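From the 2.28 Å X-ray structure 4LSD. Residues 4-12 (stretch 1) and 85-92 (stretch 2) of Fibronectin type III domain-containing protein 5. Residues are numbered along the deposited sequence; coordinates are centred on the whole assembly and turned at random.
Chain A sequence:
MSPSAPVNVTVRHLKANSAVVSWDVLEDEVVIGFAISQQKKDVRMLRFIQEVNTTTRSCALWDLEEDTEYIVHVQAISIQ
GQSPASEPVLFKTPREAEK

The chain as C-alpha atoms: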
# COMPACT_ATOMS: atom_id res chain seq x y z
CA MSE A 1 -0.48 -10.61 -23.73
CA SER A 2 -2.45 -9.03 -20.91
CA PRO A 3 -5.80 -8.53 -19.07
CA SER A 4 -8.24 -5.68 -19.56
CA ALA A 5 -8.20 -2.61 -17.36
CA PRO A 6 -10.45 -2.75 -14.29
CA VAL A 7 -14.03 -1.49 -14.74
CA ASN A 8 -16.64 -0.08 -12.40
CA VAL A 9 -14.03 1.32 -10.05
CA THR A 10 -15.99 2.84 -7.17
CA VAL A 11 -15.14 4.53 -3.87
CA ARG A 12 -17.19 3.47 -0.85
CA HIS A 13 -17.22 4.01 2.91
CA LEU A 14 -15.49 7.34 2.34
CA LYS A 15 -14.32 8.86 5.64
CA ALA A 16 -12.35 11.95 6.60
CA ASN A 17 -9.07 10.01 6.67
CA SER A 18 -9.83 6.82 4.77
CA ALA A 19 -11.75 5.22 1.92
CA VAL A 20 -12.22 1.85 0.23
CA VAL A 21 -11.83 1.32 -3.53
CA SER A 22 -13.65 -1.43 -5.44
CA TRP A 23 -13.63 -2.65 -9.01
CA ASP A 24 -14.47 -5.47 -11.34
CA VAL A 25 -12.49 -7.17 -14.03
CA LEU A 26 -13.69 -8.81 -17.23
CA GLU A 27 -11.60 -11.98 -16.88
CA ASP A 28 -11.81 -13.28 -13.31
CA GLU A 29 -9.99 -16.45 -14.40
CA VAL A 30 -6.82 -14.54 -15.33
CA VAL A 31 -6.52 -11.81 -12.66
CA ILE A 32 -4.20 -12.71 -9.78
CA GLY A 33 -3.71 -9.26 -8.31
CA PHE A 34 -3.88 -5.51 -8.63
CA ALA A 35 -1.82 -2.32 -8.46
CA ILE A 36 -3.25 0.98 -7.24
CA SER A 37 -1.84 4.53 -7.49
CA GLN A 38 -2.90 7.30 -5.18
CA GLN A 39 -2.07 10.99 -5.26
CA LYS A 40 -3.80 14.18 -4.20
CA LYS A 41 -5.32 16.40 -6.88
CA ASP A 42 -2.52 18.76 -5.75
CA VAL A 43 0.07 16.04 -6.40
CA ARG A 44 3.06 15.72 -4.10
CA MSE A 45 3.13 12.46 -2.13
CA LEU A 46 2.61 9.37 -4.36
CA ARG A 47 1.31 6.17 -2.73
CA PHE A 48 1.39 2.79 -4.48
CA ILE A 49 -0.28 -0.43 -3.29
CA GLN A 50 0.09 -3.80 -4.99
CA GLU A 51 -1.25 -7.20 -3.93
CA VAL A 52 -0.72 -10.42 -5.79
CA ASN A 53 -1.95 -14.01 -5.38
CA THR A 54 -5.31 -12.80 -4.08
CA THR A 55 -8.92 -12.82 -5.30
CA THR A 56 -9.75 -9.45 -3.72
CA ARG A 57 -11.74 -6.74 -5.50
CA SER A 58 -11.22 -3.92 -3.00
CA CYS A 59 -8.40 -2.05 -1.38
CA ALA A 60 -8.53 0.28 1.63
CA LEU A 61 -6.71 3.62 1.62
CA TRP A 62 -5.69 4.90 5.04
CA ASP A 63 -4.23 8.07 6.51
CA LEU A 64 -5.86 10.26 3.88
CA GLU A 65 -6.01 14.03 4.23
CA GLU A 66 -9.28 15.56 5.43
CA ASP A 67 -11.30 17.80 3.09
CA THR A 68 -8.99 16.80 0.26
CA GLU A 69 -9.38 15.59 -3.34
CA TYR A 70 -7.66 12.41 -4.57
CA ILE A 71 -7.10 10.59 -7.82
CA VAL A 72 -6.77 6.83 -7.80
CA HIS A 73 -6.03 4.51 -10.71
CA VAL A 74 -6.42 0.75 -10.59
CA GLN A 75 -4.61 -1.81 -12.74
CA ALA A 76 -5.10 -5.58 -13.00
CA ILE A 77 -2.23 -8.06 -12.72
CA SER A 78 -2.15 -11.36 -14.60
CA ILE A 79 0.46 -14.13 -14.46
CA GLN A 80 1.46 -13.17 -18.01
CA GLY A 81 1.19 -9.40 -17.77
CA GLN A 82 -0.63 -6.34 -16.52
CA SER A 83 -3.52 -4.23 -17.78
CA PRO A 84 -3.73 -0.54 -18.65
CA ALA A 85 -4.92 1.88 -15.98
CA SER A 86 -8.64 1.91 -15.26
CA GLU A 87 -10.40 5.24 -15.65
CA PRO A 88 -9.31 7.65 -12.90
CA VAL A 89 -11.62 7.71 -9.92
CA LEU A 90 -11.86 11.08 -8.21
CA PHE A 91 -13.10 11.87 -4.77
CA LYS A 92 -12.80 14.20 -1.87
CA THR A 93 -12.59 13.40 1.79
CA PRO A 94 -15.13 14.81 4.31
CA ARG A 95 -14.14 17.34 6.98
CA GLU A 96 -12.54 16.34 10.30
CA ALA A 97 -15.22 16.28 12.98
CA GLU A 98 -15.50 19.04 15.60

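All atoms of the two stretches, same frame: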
# COMPACT_ATOMS: atom_id res chain seq x y z
N SER A 4 -7.61 -6.96 -19.28
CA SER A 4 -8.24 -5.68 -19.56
C SER A 4 -8.26 -4.84 -18.30
O SER A 4 -8.34 -5.36 -17.18
CB SER A 4 -9.68 -5.91 -20.04
OG SER A 4 -9.72 -6.81 -21.13
N ALA A 5 -8.19 -3.53 -18.48
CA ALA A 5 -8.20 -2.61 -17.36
C ALA A 5 -9.39 -2.94 -16.49
O ALA A 5 -10.33 -3.59 -16.93
CB ALA A 5 -8.30 -1.19 -17.86
N PRO A 6 -9.35 -2.51 -15.22
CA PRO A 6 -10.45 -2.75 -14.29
C PRO A 6 -11.62 -1.85 -14.69
O PRO A 6 -11.40 -0.78 -15.25
CB PRO A 6 -9.87 -2.33 -12.94
CG PRO A 6 -8.43 -2.65 -13.09
CD PRO A 6 -8.11 -2.20 -14.50
N VAL A 7 -12.84 -2.28 -14.41
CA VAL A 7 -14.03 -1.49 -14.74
C VAL A 7 -14.84 -1.26 -13.48
O VAL A 7 -14.62 -1.91 -12.46
CB VAL A 7 -14.96 -2.22 -15.75
CG1 VAL A 7 -14.28 -2.39 -17.08
CG2 VAL A 7 -15.35 -3.58 -15.18
N ASN A 8 -15.78 -0.33 -13.54
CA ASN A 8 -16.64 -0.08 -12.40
C ASN A 8 -15.87 0.20 -11.12
O ASN A 8 -16.23 -0.29 -10.05
CB ASN A 8 -17.53 -1.29 -12.18
CG ASN A 8 -18.44 -1.56 -13.37
OD1 ASN A 8 -18.59 -2.71 -13.81
ND2 ASN A 8 -19.06 -0.51 -13.88
N VAL A 9 -14.81 0.99 -11.23
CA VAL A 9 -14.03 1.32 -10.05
C VAL A 9 -14.86 2.32 -9.26
O VAL A 9 -15.23 3.38 -9.77
CB VAL A 9 -12.67 1.92 -10.45
CG1 VAL A 9 -11.80 2.08 -9.23
CG2 VAL A 9 -12.00 1.02 -11.48
N THR A 10 -15.18 1.98 -8.02
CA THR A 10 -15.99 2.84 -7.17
C THR A 10 -15.31 3.09 -5.83
O THR A 10 -14.45 2.32 -5.40
CB THR A 10 -17.43 2.23 -6.93
OG1 THR A 10 -17.51 1.62 -5.63
CG2 THR A 10 -17.74 1.13 -7.95
N VAL A 11 -15.69 4.19 -5.17
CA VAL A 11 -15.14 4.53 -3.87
C VAL A 11 -16.25 4.47 -2.84
O VAL A 11 -17.19 5.26 -2.92
CB VAL A 11 -14.59 5.95 -3.83
CG1 VAL A 11 -14.27 6.32 -2.38
CG2 VAL A 11 -13.37 6.07 -4.69
N ARG A 12 -16.16 3.56 -1.88
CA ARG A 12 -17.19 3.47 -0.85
C ARG A 12 -16.65 3.71 0.55
O ARG A 12 -15.44 3.85 0.75
CB ARG A 12 -17.90 2.12 -0.92
CG ARG A 12 -17.04 0.97 -1.43
CD ARG A 12 -17.88 -0.29 -1.55
NE ARG A 12 -18.11 -0.70 -2.94
CZ ARG A 12 -19.20 -1.36 -3.34
NH1 ARG A 12 -20.15 -1.65 -2.46
NH2 ARG A 12 -19.33 -1.75 -4.60
N ALA A 85 -4.24 1.28 -17.12
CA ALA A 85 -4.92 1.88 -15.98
C ALA A 85 -6.42 1.95 -16.23
O ALA A 85 -6.87 2.15 -17.36
CB ALA A 85 -4.39 3.28 -15.73
N SER A 86 -7.20 1.81 -15.17
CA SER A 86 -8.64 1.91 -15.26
C SER A 86 -8.84 3.40 -15.45
O SER A 86 -7.87 4.17 -15.48
CB SER A 86 -9.28 1.52 -13.94
OG SER A 86 -8.91 2.48 -12.96
N GLU A 87 -10.10 3.82 -15.53
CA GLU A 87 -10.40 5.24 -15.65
C GLU A 87 -10.14 5.81 -14.26
O GLU A 87 -10.41 5.17 -13.25
CB GLU A 87 -11.87 5.47 -16.00
CG GLU A 87 -12.22 5.24 -17.45
CD GLU A 87 -11.30 5.98 -18.40
OE1 GLU A 87 -11.09 7.20 -18.19
OE2 GLU A 87 -10.80 5.34 -19.36
N PRO A 88 -9.59 7.03 -14.20
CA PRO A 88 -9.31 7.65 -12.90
C PRO A 88 -10.57 7.80 -12.08
O PRO A 88 -11.61 8.14 -12.62
CB PRO A 88 -8.72 9.01 -13.28
CG PRO A 88 -9.09 9.19 -14.75
CD PRO A 88 -9.00 7.81 -15.29
N VAL A 89 -10.48 7.52 -10.79
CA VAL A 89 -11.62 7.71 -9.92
C VAL A 89 -11.23 8.90 -9.07
O VAL A 89 -10.11 8.95 -8.53
CB VAL A 89 -11.92 6.49 -9.03
CG1 VAL A 89 -12.78 6.92 -7.83
CG2 VAL A 89 -12.68 5.46 -9.85
N LEU A 90 -12.12 9.88 -8.98
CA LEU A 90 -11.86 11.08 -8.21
C LEU A 90 -12.77 11.19 -7.03
O LEU A 90 -13.93 10.77 -7.08
CB LEU A 90 -12.03 12.32 -9.09
CG LEU A 90 -11.08 12.39 -10.28
CD1 LEU A 90 -11.71 11.68 -11.47
CD2 LEU A 90 -10.79 13.85 -10.62
N PHE A 91 -12.27 11.73 -5.94
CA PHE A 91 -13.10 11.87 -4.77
C PHE A 91 -12.49 12.85 -3.81
O PHE A 91 -11.34 13.26 -3.97
CB PHE A 91 -13.33 10.49 -4.13
CG PHE A 91 -12.07 9.83 -3.61
CD1 PHE A 91 -11.70 9.95 -2.27
CD2 PHE A 91 -11.28 9.06 -4.46
CE1 PHE A 91 -10.56 9.31 -1.77
CE2 PHE A 91 -10.13 8.41 -3.98
CZ PHE A 91 -9.77 8.54 -2.63
N LYS A 92 -13.27 13.25 -2.83
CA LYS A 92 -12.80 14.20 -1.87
C LYS A 92 -13.23 13.72 -0.50
O LYS A 92 -14.36 13.27 -0.30
CB LYS A 92 -13.38 15.58 -2.17
CG LYS A 92 -13.03 16.63 -1.15
CD LYS A 92 -13.57 17.98 -1.56
CE LYS A 92 -13.41 19.00 -0.45
NZ LYS A 92 -13.96 20.32 -0.84

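The two stretches run side by side in nearly the same direction: the axes of strands 9-12 and 89-92 diverge by 15° and approach no closer than 7.7 Å. No hydrogen bond crosses between them, so the contact between them is van der Waals packing, of side chains against each other and against backbone, and 359 Å² is buried on the two sides together. The CA atoms draw apart along the chain, from 5.0 Å between Ala5 CA and Ser86 CA to 6.8 Å between Val9 CA and Val89 CA and 7.7 Å between Val11 CA and Phe91 CA.

Where the backbones are close, the side chains are small. Ala5 points toward stretch 2, its CB 3.7 Å from Ala85 O. Ser86 CB lies 3.4 Å from Pro6 O and 3.7 Å from Val9 CG2, while Ser86 OG donates to Glu87 O (3.1 Å) and is also bonded elsewhere in the structure, so the buried hydroxyl is satisfied.

Beyond the corner at Asn8, alternation along the strands turns Val9, Val11, Val89 and Phe91 inward and Thr10 and Leu90 away. The three valines, all t rotamers, interdigitate: Val89 CG2 sits 3.5 Å from Val9 CG1, and Val89 CG1 reaches Val11 CG2 at 3.3 Å. Their branched, apolar side chains suit the wider gap, which they fill without bringing any polar side-chain group into it; Val89 CG2 also rests 3.3 Å from Val9 O. At the far end, Val11 CG1 lies over one face of the Phe91 ring, and Val11 CG2 is 3.7 Å from Phe91 CD2.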